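PDB 3LY1: putative histidinol-phosphate aminotransferase from Erwinia carotovora atroseptica, which binds pyridoxal 5'-phosphate and probably catalyses amino-group transfer as an aminotransferase. Local coordinates for residues 58-63 with 69-74; 120-123 with 127-130; 278-283 with 295-300. All blocks are in the same frame, centred on the assembly; numbering follows the deposited sequence. Where two conformers were deposited one is given.

Interaction 1 of 3, residues 58-63 with 69-74; sequences NKLAAH and PSILLT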
loop_
_atom_site.group_PDB
_atom_site.type_symbol
_atom_site.label_atom_id
_atom_site.label_comp_id
_atom_site.label_asym_id
_atom_site.label_seq_id
_atom_site.Cartn_x
_atom_site.Cartn_y
_atom_site.Cartn_z
ATOM N N ASN A 58 -1.636 4.410 17.644
ATOM C CA ASN A 58 -2.023 4.800 18.998
ATOM C C ASN A 58 -2.629 6.198 19.025
ATOM O O ASN A 58 -3.614 6.427 19.707
ATOM C CB ASN A 58 -0.828 4.771 19.938
ATOM C CG ASN A 58 -0.289 3.379 20.182
ATOM O OD1 ASN A 58 -0.946 2.390 19.914
ATOM N ND2 ASN A 58 0.921 3.310 20.747
ATOM N N LYS A 59 -2.070 7.109 18.237
ATOM C CA LYS A 59 -2.590 8.449 18.147
ATOM C C LYS A 59 -4.002 8.491 17.507
ATOM O O LYS A 59 -4.855 9.233 17.955
ATOM C CB LYS A 59 -1.598 9.300 17.368
ATOM C CG LYS A 59 -1.681 10.783 17.598
ATOM C CD LYS A 59 -0.619 11.545 16.765
ATOM C CE LYS A 59 -0.020 12.787 17.497
ATOM N NZ LYS A 59 -1.034 13.745 17.979
ATOM N N LEU A 60 -4.248 7.670 16.479
ATOM C CA LEU A 60 -5.567 7.596 15.856
ATOM C C LEU A 60 -6.587 6.945 16.789
ATOM O O LEU A 60 -7.783 7.317 16.805
ATOM C CB LEU A 60 -5.467 6.840 14.517
ATOM C CG LEU A 60 -4.787 7.671 13.408
ATOM C CD1 LEU A 60 -4.407 6.818 12.202
ATOM C CD2 LEU A 60 -5.660 8.867 12.959
ATOM N N ALA A 61 -6.129 5.982 17.573
ATOM C CA ALA A 61 -6.971 5.328 18.571
ATOM C C ALA A 61 -7.443 6.343 19.599
ATOM O O ALA A 61 -8.638 6.405 19.899
ATOM C CB ALA A 61 -6.221 4.179 19.269
ATOM N N ALA A 62 -6.518 7.157 20.105
ATOM C CA ALA A 62 -6.884 8.235 21.043
ATOM C C ALA A 62 -7.854 9.243 20.408
ATOM O O ALA A 62 -8.836 9.628 21.026
ATOM C CB ALA A 62 -5.634 8.942 21.624
ATOM N N HIS A 63 -7.604 9.631 19.162
ATOM C CA HIS A 63 -8.477 10.562 18.445
ATOM C C HIS A 63 -9.901 10.045 18.343
ATOM O O HIS A 63 -10.837 10.808 18.443
ATOM C CB HIS A 63 -7.945 10.808 17.042
ATOM C CG HIS A 63 -8.738 11.809 16.271
ATOM N ND1 HIS A 63 -8.672 13.163 16.524
ATOM C CD2 HIS A 63 -9.636 11.652 15.271
ATOM C CE1 HIS A 63 -9.497 13.797 15.706
ATOM N NE2 HIS A 63 -10.084 12.902 14.925
ATOM N N PRO A 69 -6.293 -1.853 19.009
ATOM C CA PRO A 69 -6.787 -2.916 18.141
ATOM C C PRO A 69 -8.029 -2.570 17.284
ATOM O O PRO A 69 -8.431 -3.400 16.463
ATOM C CB PRO A 69 -7.113 -4.043 19.130
ATOM C CG PRO A 69 -6.173 -3.803 20.280
ATOM C CD PRO A 69 -6.197 -2.305 20.409
ATOM N N SER A 70 -8.618 -1.393 17.500
ATOM C CA SER A 70 -9.729 -0.872 16.732
ATOM C C SER A 70 -9.291 0.031 15.563
ATOM O O SER A 70 -10.143 0.618 14.871
ATOM C CB SER A 70 -10.691 -0.115 17.678
ATOM O OG SER A 70 -11.602 -1.030 18.282
ATOM N N ILE A 71 -7.987 0.157 15.345
ATOM C CA ILE A 71 -7.430 0.914 14.210
ATOM C C ILE A 71 -6.654 -0.019 13.261
ATOM O O ILE A 71 -5.817 -0.801 13.702
ATOM C CB ILE A 71 -6.498 2.061 14.695
ATOM C CG1 ILE A 71 -7.274 3.033 15.561
ATOM C CG2 ILE A 71 -5.827 2.859 13.495
ATOM C CD1 ILE A 71 -8.570 3.583 14.879
ATOM N N LEU A 72 -6.929 0.071 11.960
ATOM C CA LEU A 72 -6.082 -0.530 10.922
ATOM C C LEU A 72 -5.593 0.528 9.972
ATOM O O LEU A 72 -6.406 1.150 9.274
ATOM C CB LEU A 72 -6.822 -1.593 10.095
ATOM C CG LEU A 72 -6.024 -2.352 9.033
ATOM C CD1 LEU A 72 -5.012 -3.304 9.662
ATOM C CD2 LEU A 72 -6.994 -3.169 8.171
ATOM N N LEU A 73 -4.276 0.745 9.951
ATOM C CA LEU A 73 -3.661 1.681 9.026
ATOM C C LEU A 73 -3.524 1.059 7.664
ATOM O O LEU A 73 -3.167 -0.132 7.526
ATOM C CB LEU A 73 -2.285 2.140 9.536
ATOM C CG LEU A 73 -2.172 3.278 10.539
ATOM C CD1 LEU A 73 -0.826 3.120 11.246
ATOM C CD2 LEU A 73 -2.357 4.669 9.909
ATOM N N THR A 74 -3.819 1.849 6.640
ATOM C CA THR A 74 -3.863 1.351 5.273
ATOM C C THR A 74 -3.241 2.397 4.361
ATOM O O THR A 74 -3.047 3.610 4.743
ATOM C CB THR A 74 -5.331 0.985 4.779
ATOM O OG1 THR A 74 -6.155 2.158 4.759
ATOM C CG2 THR A 74 -6.046 -0.134 5.667
#
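Ile71 meets the helix segment 58-63 through both of its branches. CG1 presses on the backbone at Ala61, with CG1 3.7 Å from Ala61 N. The Ala61 methyl closes on the same branch, CB to Ile71 CG1 being 4.0 Å. The other branch, CG2, faces the root of Leu60, 4.1 Å from its CB. The first torsion of Ile71 (chi1 -60°) sets CG1 beside its own backbone N and CG2 anti to that N, and this spreads the two branches over successive helix residues. Leu60 reaches further along the strand. Its CD1 touches Leu73 CD2 at 3.8 Å, and the two leucine side chains cross at about a right angle. The contact is buried, and no hydrogen bond crosses it. The segments approach as helix over strand, their axes 8.7 Å apart at closest and at 128° to each other. Strand 71-74 is an outermost strand, within this chain, of the seven-stranded mixed sheet, consistent with the large domain of fold-type I PLP enzymes. It pairs antiparallel with strand 223-226, whose Tyr224 and Val226 touch Leu60 and Ile71. Ile53 and Leu56 of helix 50-63 also pack on Leu73, while Leu72 meets helix 229-235.

Interaction 2 of 3, residues 120-123 with 127-130; sequences KMLD and FDIE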
loop_
_atom_site.group_PDB
_atom_site.type_symbol
_atom_site.label_atom_id
_atom_site.label_comp_id
_atom_site.label_asym_id
_atom_site.label_seq_id
_atom_site.Cartn_x
_atom_site.Cartn_y
_atom_site.Cartn_z
ATOM N N LYS A 120 -31.945 3.219 -6.812
ATOM C CA LYS A 120 -32.096 4.477 -7.543
ATOM C C LYS A 120 -32.060 5.658 -6.574
ATOM O O LYS A 120 -32.552 5.560 -5.461
ATOM C CB LYS A 120 -33.391 4.440 -8.357
ATOM C CG LYS A 120 -33.589 5.605 -9.325
ATOM C CD LYS A 120 -34.961 5.532 -10.027
ATOM C CE LYS A 120 -35.122 6.666 -11.062
ATOM N NZ LYS A 120 -35.763 6.145 -12.322
HETATM N N MSE A 121 -31.425 6.751 -6.971
HETATM C CA MSE A 121 -31.430 7.958 -6.156
HETATM C C MSE A 121 -32.849 8.568 -6.105
HETATM O O MSE A 121 -33.670 8.338 -7.010
HETATM C CB MSE A 121 -30.487 9.023 -6.722
HETATM C CG MSE A 121 -29.042 8.552 -6.957
HETATM SE SE MSE A 121 -28.194 7.595 -5.508
HETATM C CE MSE A 121 -27.393 9.097 -4.604
ATOM N N LEU A 122 -33.137 9.306 -5.039
ATOM C CA LEU A 122 -34.387 10.064 -4.952
ATOM C C LEU A 122 -34.333 11.185 -5.968
ATOM O O LEU A 122 -33.257 11.487 -6.500
ATOM C CB LEU A 122 -34.645 10.609 -3.530
ATOM C CG LEU A 122 -34.913 9.493 -2.503
ATOM C CD1 LEU A 122 -35.160 10.079 -1.141
ATOM C CD2 LEU A 122 -36.074 8.560 -2.911
ATOM N N ASP A 123 -35.497 11.796 -6.214
ATOM C CA ASP A 123 -35.655 12.839 -7.241
ATOM C C ASP A 123 -34.853 14.088 -6.949
ATOM O O ASP A 123 -34.787 14.965 -7.809
ATOM C CB ASP A 123 -37.154 13.210 -7.498
ATOM C CG ASP A 123 -37.858 13.831 -6.266
ATOM O OD1 ASP A 123 -37.168 14.392 -5.369
ATOM O OD2 ASP A 123 -39.120 13.772 -6.201
ATOM N N PHE A 127 -29.705 9.955 -1.258
ATOM C CA PHE A 127 -29.810 8.543 -1.030
ATOM C C PHE A 127 -31.268 8.210 -0.730
ATOM O O PHE A 127 -31.922 8.957 -0.027
ATOM C CB PHE A 127 -28.990 8.137 0.189
ATOM C CG PHE A 127 -27.504 8.122 -0.009
ATOM C CD1 PHE A 127 -26.901 8.557 -1.170
ATOM C CD2 PHE A 127 -26.694 7.711 1.043
ATOM C CE1 PHE A 127 -25.504 8.517 -1.279
ATOM C CE2 PHE A 127 -25.317 7.692 0.927
ATOM C CZ PHE A 127 -24.730 8.102 -0.214
ATOM N N ASP A 128 -31.768 7.112 -1.278
ATOM C CA ASP A 128 -33.051 6.570 -0.861
ATOM C C ASP A 128 -32.772 5.593 0.293
ATOM O O ASP A 128 -32.661 4.376 0.079
ATOM C CB ASP A 128 -33.745 5.903 -2.048
ATOM C CG ASP A 128 -35.080 5.272 -1.683
ATOM O OD1 ASP A 128 -35.545 5.416 -0.550
ATOM O OD2 ASP A 128 -35.673 4.595 -2.549
ATOM N N ILE A 129 -32.660 6.127 1.518
ATOM C CA ILE A 129 -32.375 5.272 2.675
ATOM C C ILE A 129 -33.428 4.179 2.879
ATOM O O ILE A 129 -33.076 3.015 3.150
ATOM C CB ILE A 129 -32.164 6.074 3.968
ATOM C CG1 ILE A 129 -30.890 6.905 3.811
ATOM C CG2 ILE A 129 -31.949 5.095 5.140
ATOM C CD1 ILE A 129 -29.622 6.041 3.792
ATOM N N GLU A 130 -34.705 4.517 2.707
ATOM C CA GLU A 130 -35.755 3.485 2.805
ATOM C C GLU A 130 -35.579 2.380 1.753
ATOM O O GLU A 130 -35.752 1.192 2.061
ATOM C CB GLU A 130 -37.154 4.072 2.757
ATOM C CG GLU A 130 -37.538 4.956 3.959
ATOM C CD GLU A 130 -37.428 4.242 5.332
ATOM O OE1 GLU A 130 -37.683 3.019 5.422
ATOM O OE2 GLU A 130 -37.081 4.918 6.326
HETATM O O HOH W 1 -30.123 5.598 -3.441
HETATM O O HOH W 2 -34.974 4.709 -5.040
#
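Leu122 lies against both Phe127 and Asp128, dividing its methyls between them. CD1 lies 3.6 Å from the carbonyl oxygen Phe127 O. CD2 sits against the Asp128 side chain, 3.6 Å from its CB, and the two side chains cross at about a right angle. The Phe127 ring meets Met121, present as selenomethionine. The two side chains lie side by side and point the same way. The chain of Met121 bends at chi2 (-48°) and again at chi3, which brings its CE to the ring edge, near the ring plane, with CE 3.5 Å from Phe127 CD1. Pro98 of strand 94-98 touches both residues.

Asp128 carries the polar side. It is the N-cap of helix 129-137, and OD1 accepts a hydrogen bond from Gly131 N. Strand 115-119, this helix and parallel strand 143-148 form a beta-alpha-beta crossover. Asp128 OD2 accepts a hydrogen bond from a water, 2.6 Å from the water oxygen, and the same water donates to Lys120 O. A second water donates to Lys120 O and accepts from Asp128 N at 3.1 Å. No direct hydrogen bond crosses between the segments. The chemistry is therefore split. Met121 and Phe127 pack on the buried side and Leu122 on the more exposed one, while two waters join Lys120 O to the capping residue, whose negative charge would probably also suit the helix N-terminus.

Interaction 3 of 3, residues 278-283 with 295-300; sequences KALEDL and VFHQLV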
loop_
_atom_site.group_PDB
_atom_site.type_symbol
_atom_site.label_atom_id
_atom_site.label_comp_id
_atom_site.label_asym_id
_atom_site.label_seq_id
_atom_site.Cartn_x
_atom_site.Cartn_y
_atom_site.Cartn_z
ATOM N N LYS A 278 -21.509 31.262 -6.862
ATOM C CA LYS A 278 -21.879 32.579 -7.399
ATOM C C LYS A 278 -21.980 32.510 -8.923
ATOM O O LYS A 278 -22.945 32.983 -9.502
ATOM C CB LYS A 278 -20.855 33.655 -6.980
ATOM C CG LYS A 278 -21.297 35.110 -7.238
ATOM C CD LYS A 278 -20.217 36.137 -6.847
ATOM C CE LYS A 278 -20.374 37.485 -7.573
ATOM N NZ LYS A 278 -21.710 38.094 -7.348
ATOM N N ALA A 279 -20.975 31.908 -9.579
ATOM C CA ALA A 279 -21.005 31.725 -11.052
ATOM C C ALA A 279 -22.186 30.858 -11.533
ATOM O O ALA A 279 -22.844 31.207 -12.521
ATOM C CB ALA A 279 -19.657 31.177 -11.589
ATOM N N LEU A 280 -22.472 29.754 -10.836
ATOM C CA LEU A 280 -23.581 28.858 -11.198
ATOM C C LEU A 280 -24.970 29.549 -11.094
ATOM O O LEU A 280 -25.839 29.399 -11.979
ATOM C CB LEU A 280 -23.536 27.559 -10.372
ATOM C CG LEU A 280 -22.321 26.659 -10.646
ATOM C CD1 LEU A 280 -22.227 25.543 -9.595
ATOM C CD2 LEU A 280 -22.381 26.040 -12.081
ATOM N N GLU A 281 -25.162 30.276 -9.999
ATOM C CA GLU A 281 -26.322 31.142 -9.802
ATOM C C GLU A 281 -26.499 32.204 -10.893
ATOM O O GLU A 281 -27.601 32.400 -11.374
ATOM C CB GLU A 281 -26.261 31.782 -8.414
ATOM C CG GLU A 281 -26.683 30.769 -7.388
ATOM C CD GLU A 281 -26.453 31.209 -5.992
ATOM O OE1 GLU A 281 -26.132 32.410 -5.791
ATOM O OE2 GLU A 281 -26.588 30.344 -5.091
ATOM N N ASP A 282 -25.416 32.847 -11.312
ATOM C CA ASP A 282 -25.490 33.826 -12.402
ATOM C C ASP A 282 -25.912 33.131 -13.710
ATOM O O ASP A 282 -26.645 33.683 -14.499
ATOM C CB ASP A 282 -24.140 34.482 -12.609
ATOM C CG ASP A 282 -23.747 35.441 -11.456
ATOM O OD1 ASP A 282 -24.598 35.799 -10.599
ATOM O OD2 ASP A 282 -22.562 35.824 -11.416
ATOM N N LEU A 283 -25.413 31.923 -13.927
ATOM C CA LEU A 283 -25.684 31.161 -15.147
ATOM C C LEU A 283 -26.997 30.380 -15.096
ATOM O O LEU A 283 -27.430 29.767 -16.106
ATOM C CB LEU A 283 -24.518 30.194 -15.393
ATOM C CG LEU A 283 -23.181 30.857 -15.724
ATOM C CD1 LEU A 283 -22.085 29.782 -15.702
ATOM C CD2 LEU A 283 -23.318 31.556 -17.077
ATOM N N VAL A 295 -18.129 20.272 -6.290
ATOM C CA VAL A 295 -19.518 20.639 -6.508
ATOM C C VAL A 295 -20.023 19.848 -7.703
ATOM O O VAL A 295 -19.300 19.675 -8.730
ATOM C CB VAL A 295 -19.676 22.183 -6.758
ATOM C CG1 VAL A 295 -21.156 22.562 -7.211
ATOM C CG2 VAL A 295 -19.241 22.991 -5.556
ATOM N N PHE A 296 -21.232 19.321 -7.561
ATOM C CA PHE A 296 -21.873 18.591 -8.628
ATOM C C PHE A 296 -22.921 19.545 -9.177
ATOM O O PHE A 296 -23.777 20.017 -8.441
ATOM C CB PHE A 296 -22.479 17.293 -8.083
ATOM C CG PHE A 296 -22.665 16.197 -9.112
ATOM C CD1 PHE A 296 -21.581 15.665 -9.799
ATOM C CD2 PHE A 296 -23.918 15.622 -9.296
ATOM C CE1 PHE A 296 -21.747 14.600 -10.703
ATOM C CE2 PHE A 296 -24.091 14.545 -10.210
ATOM C CZ PHE A 296 -23.012 14.049 -10.897
ATOM N N HIS A 297 -22.800 19.907 -10.447
ATOM C CA HIS A 297 -23.783 20.794 -11.096
ATOM C C HIS A 297 -24.227 20.306 -12.467
ATOM O O HIS A 297 -23.551 19.475 -13.114
ATOM C CB HIS A 297 -23.299 22.235 -11.151
ATOM C CG HIS A 297 -22.239 22.531 -12.180
ATOM N ND1 HIS A 297 -22.540 22.826 -13.493
ATOM C CD2 HIS A 297 -20.894 22.678 -12.064
ATOM C CE1 HIS A 297 -21.423 23.130 -14.147
ATOM N NE2 HIS A 297 -20.405 23.050 -13.301
ATOM N N GLN A 298 -25.378 20.842 -12.879
ATOM C CA GLN A 298 -26.029 20.441 -14.102
ATOM C C GLN A 298 -25.446 21.187 -15.287
ATOM O O GLN A 298 -24.849 22.257 -15.133
ATOM C CB GLN A 298 -27.539 20.710 -13.991
ATOM C CG GLN A 298 -28.378 19.890 -14.943
ATOM C CD GLN A 298 -29.882 20.170 -14.793
ATOM O OE1 GLN A 298 -30.365 20.412 -13.700
ATOM N NE2 GLN A 298 -30.606 20.139 -15.904
ATOM N N LEU A 299 -25.568 20.576 -16.461
ATOM C CA LEU A 299 -25.176 21.201 -17.715
ATOM C C LEU A 299 -26.336 21.190 -18.684
ATOM O O LEU A 299 -27.165 20.261 -18.662
ATOM C CB LEU A 299 -24.000 20.471 -18.347
ATOM C CG LEU A 299 -22.682 20.577 -17.595
ATOM C CD1 LEU A 299 -21.623 19.597 -18.147
ATOM C CD2 LEU A 299 -22.190 22.053 -17.629
ATOM N N VAL A 300 -26.385 22.206 -19.544
ATOM C CA VAL A 300 -27.320 22.232 -20.660
ATOM C C VAL A 300 -26.635 21.850 -21.993
ATOM O O VAL A 300 -27.319 21.497 -22.956
ATOM C CB VAL A 300 -28.126 23.573 -20.714
ATOM C CG1 VAL A 300 -29.015 23.679 -19.457
ATOM C CG2 VAL A 300 -27.243 24.763 -20.787
#
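Helix segment 278-283 and strand segment 295-300 come nearest at Leu280 and His297, whose CA atoms are 8.1 Å apart. That separation leaves the meeting to side chains, and no hydrogen bond crosses it. Leu280 supplies the whole helix side. Its CD2 stands over one face of the His297 imidazole, 3.5 Å from the ring centroid and 8° off the ring normal, a CH-pi contact almost directly above the centre. The other methyl, CD1, lies against His297 CB at 3.8 Å. It also meets Val295 CG1 tip to tip, at 4.0 Å. His297 has CG between its backbone N and carbonyl carbon (chi1 75°), which turns the ring beneath the leucine. ND1 donates to Gln298 O at 2.9 Å, and this acceptor lies near the ring plane. Strand 294-298 pairs antiparallel with strand 327-331, while Met345 of helix 335-350 also packs on Leu280. The long helix 259-283 thus packs on a small antiparallel sheet, consistent with the small domain of fold-type I PLP enzymes. Chemically, the imidazole plays two roles. Its pi face receives the Leu280 methyl, and its ND1-H satisfies a backbone carbonyl of its own segment, which helps fix the ring's rotation under Leu280.

Overall arrangement
The three contacts follow one another along the chain and none touches another. Interactions 1 and 3 are the farthest apart, with centres 40 Å apart on opposite sides of the chain's centre. Interactions 2 and 3 approach most closely, to about 8 Å between nearest atoms. Interactions 1 and 2 both border the large mixed sheet, at strand 71-74 and just beyond strand 115-119, its two outermost strands within this chain. The side chain of Phe127 lies about 9 Å, and that of Leu73 about 11 Å, from a bound pyridoxal phosphate, so neither touches the cofactor. In interaction 3, the Val295 side chain is about 11 Å from those of cofactor-binding Asn152 and Tyr182.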